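Local structure of 3-hydroxyacyl-CoA dehydrogenase type-2 (Mycobacterium avium, 3PPI) at residues I120-R123 and D124-A128; G143-N146 and V147-V151. The protein probably catalyses the NAD-dependent oxidation of 3-hydroxyacyl-CoA thioesters to 3-ketoacyl-CoA, as a member of the short-chain dehydrogenase/reductase family. All blocks are in the same frame, centred on the assembly; numbering follows the deposited sequence. Where two conformers were deposited one is given.

Interaction 1. Residues I120-R123 and D124-A128; sequences IVQR and DGSPA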
loop_
_atom_site.group_PDB
_atom_site.type_symbol
_atom_site.label_atom_id
_atom_site.label_comp_id
_atom_site.label_asym_id
_atom_site.label_seq_id
_atom_site.Cartn_x
_atom_site.Cartn_y
_atom_site.Cartn_z
ATOM N N ILE A 120 -14.316 13.091 -14.776
ATOM C CA ILE A 120 -14.465 12.035 -15.793
ATOM C C ILE A 120 -15.750 12.218 -16.568
ATOM O O ILE A 120 -15.796 12.102 -17.802
ATOM C CB ILE A 120 -14.509 10.634 -15.149
ATOM C CG1 ILE A 120 -13.118 10.236 -14.701
ATOM C CG2 ILE A 120 -15.063 9.599 -16.131
ATOM C CD1 ILE A 120 -13.086 8.915 -13.937
ATOM N N VAL A 121 -16.822 12.491 -15.825
ATOM C CA VAL A 121 -18.072 12.940 -16.410
ATOM C C VAL A 121 -18.373 14.354 -15.858
ATOM O O VAL A 121 -18.468 14.562 -14.636
ATOM C CB VAL A 121 -19.237 11.988 -16.123
ATOM C CG1 VAL A 121 -20.516 12.530 -16.737
ATOM C CG2 VAL A 121 -18.938 10.570 -16.677
ATOM N N GLN A 122 -18.480 15.324 -16.753
ATOM C CA GLN A 122 -18.569 16.716 -16.353
ATOM C C GLN A 122 -20.018 17.060 -16.054
ATOM O O GLN A 122 -20.914 16.279 -16.377
ATOM C CB GLN A 122 -17.993 17.618 -17.446
ATOM C CG GLN A 122 -16.605 17.168 -17.911
ATOM C CD GLN A 122 -15.860 18.245 -18.657
ATOM O OE1 GLN A 122 -15.607 18.125 -19.856
ATOM N NE2 GLN A 122 -15.500 19.304 -17.950
ATOM N N ARG A 123 -20.234 18.221 -15.430
ATOM C CA ARG A 123 -21.571 18.676 -15.020
ATOM C C ARG A 123 -22.609 18.646 -16.145
ATOM O O ARG A 123 -23.757 18.297 -15.908
ATOM C CB ARG A 123 -21.505 20.106 -14.425
ATOM C CG ARG A 123 -22.803 20.550 -13.684
ATOM C CD ARG A 123 -22.750 22.020 -13.221
ATOM N NE ARG A 123 -21.639 22.255 -12.293
ATOM C CZ ARG A 123 -21.283 23.442 -11.795
ATOM N NH1 ARG A 123 -21.948 24.576 -12.103
ATOM N NH2 ARG A 123 -20.253 23.497 -10.975
ATOM N N ASP A 124 -22.229 19.008 -17.366
ATOM C CA ASP A 124 -23.178 18.963 -18.484
ATOM C C ASP A 124 -23.364 17.572 -19.090
ATOM O O ASP A 124 -24.023 17.451 -20.112
ATOM C CB ASP A 124 -22.801 19.955 -19.602
ATOM C CG ASP A 124 -21.486 19.606 -20.300
ATOM O OD1 ASP A 124 -20.858 18.565 -19.995
ATOM O OD2 ASP A 124 -21.074 20.389 -21.172
ATOM N N GLY A 125 -22.769 16.544 -18.483
ATOM C CA GLY A 125 -22.913 15.166 -18.971
ATOM C C GLY A 125 -21.857 14.725 -19.977
ATOM O O GLY A 125 -21.807 13.546 -20.347
ATOM N N SER A 126 -20.997 15.644 -20.415
ATOM C CA SER A 126 -19.982 15.298 -21.399
ATOM C C SER A 126 -18.811 14.640 -20.686
ATOM O O SER A 126 -18.597 14.874 -19.487
ATOM C CB SER A 126 -19.527 16.532 -22.170
ATOM O OG SER A 126 -18.866 17.437 -21.314
ATOM N N PRO A 127 -18.056 13.801 -21.403
ATOM C CA PRO A 127 -16.881 13.212 -20.767
ATOM C C PRO A 127 -15.746 14.210 -20.652
ATOM O O PRO A 127 -15.716 15.204 -21.359
ATOM C CB PRO A 127 -16.478 12.083 -21.723
ATOM C CG PRO A 127 -16.940 12.573 -23.074
ATOM C CD PRO A 127 -18.178 13.411 -22.821
ATOM N N ALA A 128 -14.817 13.931 -19.755
ATOM C CA ALA A 128 -13.547 14.630 -19.724
ATOM C C ALA A 128 -12.889 14.612 -21.112
ATOM O O ALA A 128 -13.003 13.642 -21.862
ATOM C CB ALA A 128 -12.618 13.995 -18.717
#
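A hairpin-like reversal brings Ile120 beside Ala128 and Val121 beside Pro127, in the loop that joins strand 103-109 to helix 130-156, far out from the centre of the chain. Two backbone hydrogen bonds flank the single beta bridge between Val121 and Pro127. Ala128 N gives to Ile120 O at 2.8 Å, while Gln122 N gives to Ser126 O at 2.8 Å in a nearly linear bond (173°). The chain reverses through a type I beta turn from Gln122 to Gly125, closed by Gly125 N on Gln122 O (2.8 Å). Gly125 has a positive phi (91°), at which a side chain would press on the preceding carbonyl oxygen, and this suits glycine to the position.

Within the turn, Asp124 turns its carboxylate forward to Ser126. A chi1 of 66° sets CG between the backbone N and the carbonyl carbon, and from there Asp124 OD1 accepts from Ser126 N at 3.0 Å, an Asx turn. Ser126 OG gives to Asp124 OD1 at 2.6 Å, using the syn lone pair of that oxygen, whereas the backbone N comes in from above the carboxylate plane. On the flank, Val121 CG1 lies 4.0 Å from Gly125 O. At the base, Ile120 and Ala128 are buried against a second subunit, where Asp204 of that subunit accepts from Ile120 N. Two donors of Ser126 converge on one oxygen of Asp124, which would probably favour its ionised form and tie the exposed turn to the strand-like arm after it.

Interaction 2. Residues G143-N146 and V147-V151; sequences GTYN and VARLV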
loop_
_atom_site.group_PDB
_atom_site.type_symbol
_atom_site.label_atom_id
_atom_site.label_comp_id
_atom_site.label_asym_id
_atom_site.label_seq_id
_atom_site.Cartn_x
_atom_site.Cartn_y
_atom_site.Cartn_z
ATOM N N GLY A 143 7.355 12.394 -19.512
ATOM C CA GLY A 143 8.480 13.295 -19.270
ATOM C C GLY A 143 9.460 12.751 -18.236
ATOM O O GLY A 143 10.679 12.812 -18.419
ATOM N N THR A 144 8.932 12.190 -17.163
ATOM C CA THR A 144 9.775 11.566 -16.138
ATOM C C THR A 144 10.554 10.399 -16.720
ATOM O O THR A 144 11.768 10.290 -16.484
ATOM C CB THR A 144 8.957 11.114 -14.927
ATOM O OG1 THR A 144 8.438 12.281 -14.282
ATOM C CG2 THR A 144 9.816 10.301 -13.912
ATOM N N TYR A 145 9.883 9.545 -17.488
ATOM C CA TYR A 145 10.552 8.372 -18.057
ATOM C C TYR A 145 11.639 8.791 -19.037
ATOM O O TYR A 145 12.720 8.200 -19.053
ATOM C CB TYR A 145 9.572 7.422 -18.717
ATOM C CG TYR A 145 10.158 6.056 -19.009
ATOM C CD1 TYR A 145 10.332 5.134 -17.992
ATOM C CD2 TYR A 145 10.582 5.713 -20.282
ATOM C CE1 TYR A 145 10.878 3.879 -18.237
ATOM C CE2 TYR A 145 11.133 4.454 -20.550
ATOM C CZ TYR A 145 11.268 3.543 -19.524
ATOM O OH TYR A 145 11.793 2.294 -19.750
ATOM N N ASN A 146 11.375 9.840 -19.817
ATOM C CA ASN A 146 12.336 10.326 -20.809
ATOM C C ASN A 146 13.602 10.870 -20.142
ATOM O O ASN A 146 14.710 10.565 -20.572
ATOM C CB ASN A 146 11.718 11.405 -21.711
ATOM C CG ASN A 146 12.577 11.716 -22.937
ATOM O OD1 ASN A 146 12.936 10.809 -23.715
ATOM N ND2 ASN A 146 12.897 13.003 -23.131
ATOM N N VAL A 147 13.432 11.664 -19.091
ATOM C CA VAL A 147 14.575 12.174 -18.339
ATOM C C VAL A 147 15.339 10.987 -17.724
ATOM O O VAL A 147 16.562 10.893 -17.853
ATOM C CB VAL A 147 14.140 13.187 -17.253
ATOM C CG1 VAL A 147 15.323 13.600 -16.375
ATOM C CG2 VAL A 147 13.506 14.415 -17.909
ATOM N N ALA A 148 14.606 10.055 -17.115
ATOM C CA ALA A 148 15.231 8.943 -16.406
ATOM C C ALA A 148 16.041 8.030 -17.330
ATOM O O ALA A 148 17.148 7.611 -16.959
ATOM C CB ALA A 148 14.193 8.128 -15.647
ATOM N N ARG A 149 15.483 7.689 -18.499
ATOM C CA ARG A 149 16.150 6.765 -19.384
ATOM C C ARG A 149 17.462 7.357 -19.910
ATOM O O ARG A 149 18.480 6.671 -19.940
ATOM C CB ARG A 149 15.223 6.283 -20.510
ATOM C CG ARG A 149 15.060 7.231 -21.650
ATOM C CD ARG A 149 13.884 6.893 -22.592
ATOM N NE ARG A 149 13.847 7.966 -23.591
ATOM C CZ ARG A 149 14.571 8.007 -24.706
ATOM N NH1 ARG A 149 15.351 6.991 -25.068
ATOM N NH2 ARG A 149 14.514 9.084 -25.476
ATOM N N LEU A 150 17.444 8.635 -20.266
ATOM C CA LEU A 150 18.607 9.284 -20.858
ATOM C C LEU A 150 19.690 9.570 -19.807
ATOM O O LEU A 150 20.893 9.321 -20.047
ATOM C CB LEU A 150 18.176 10.566 -21.594
ATOM C CG LEU A 150 17.251 10.325 -22.797
ATOM C CD1 LEU A 150 16.590 11.623 -23.322
ATOM C CD2 LEU A 150 18.035 9.631 -23.929
ATOM N N VAL A 151 19.272 10.042 -18.632
ATOM C CA VAL A 151 20.225 10.318 -17.550
ATOM C C VAL A 151 20.794 8.988 -17.018
ATOM O O VAL A 151 21.992 8.885 -16.758
ATOM C CB VAL A 151 19.585 11.150 -16.408
ATOM C CG1 VAL A 151 20.522 11.220 -15.193
ATOM C CG2 VAL A 151 19.230 12.560 -16.902
#
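Two buried turns and more in the middle of helix 130-156, in the Rossmann-type fold of this chain, pair Asn146 with Arg149 across the helix surface. The helix packs on the parallel sheet through Thr144, Val147 and Val151, which meet strands 103-109 and 167-172, and Leu150 lies against helix 88-98. Ordinary i to i+4 bonds run through this part of the helix: Ala148 N to Thr144 O and Arg149 N to Tyr145 O are firm, while Leu150 N to Asn146 O is weak at 3.4 Å. Val147 CG2, beside its own backbone N, approaches Gly143 O to 3.3 Å.

Arg149 leaves the backbone with CG between N and the carbonyl carbon (chi1 80°) and then runs extended to NE, a course that carries its guanidinium back along the helix to Asn146. The aliphatic part crosses Tyr145 at about a right angle, Arg149 CD lying 4.2 Å from Tyr145 CD2. Leu150 CD2 sits 3.7 Å above one face of the guanidinium, toward its rim. Arg149 NH2 also forms a salt bridge with Glu88, and Arg149 NH1 bonds to Ala128 O of a second subunit. That subunit receives Tyr145 as well, stacking Phe133 on its ring and bonding Thr185 to its hydroxyl. Asn146 ND2 gives to Val85 O, which probably helps to fix the rotation of the amide, with its oxygen toward the arginine. Asn146 OD1 lies in the guanidinium plane, gripped side-on by two nitrogens, Arg149 NE at 3.0 Å and Arg149 NH2 at 2.9 Å, the latter nearly in line with the amide C=O.

In the fold
Interaction 1 lies on an outlying loop and interaction 2 in the buried middle of helix 130-156, which that loop leads into; their nearest atoms are about 20 Å apart within the chain. The projecting loop is held mainly by backbone bonds and one carboxylate, with its tip exposed. In 143-151 helical bonding is joined by a side-chain pair, with apolar residues facing the sheet and helix 88-98. Both meet the second subunit, and there they are complementary: Ala128 of one copy accepts from Arg149 of the other and packs on its Tyr145. The loop of one chain therefore reaches the helix of its partner across the subunit interface.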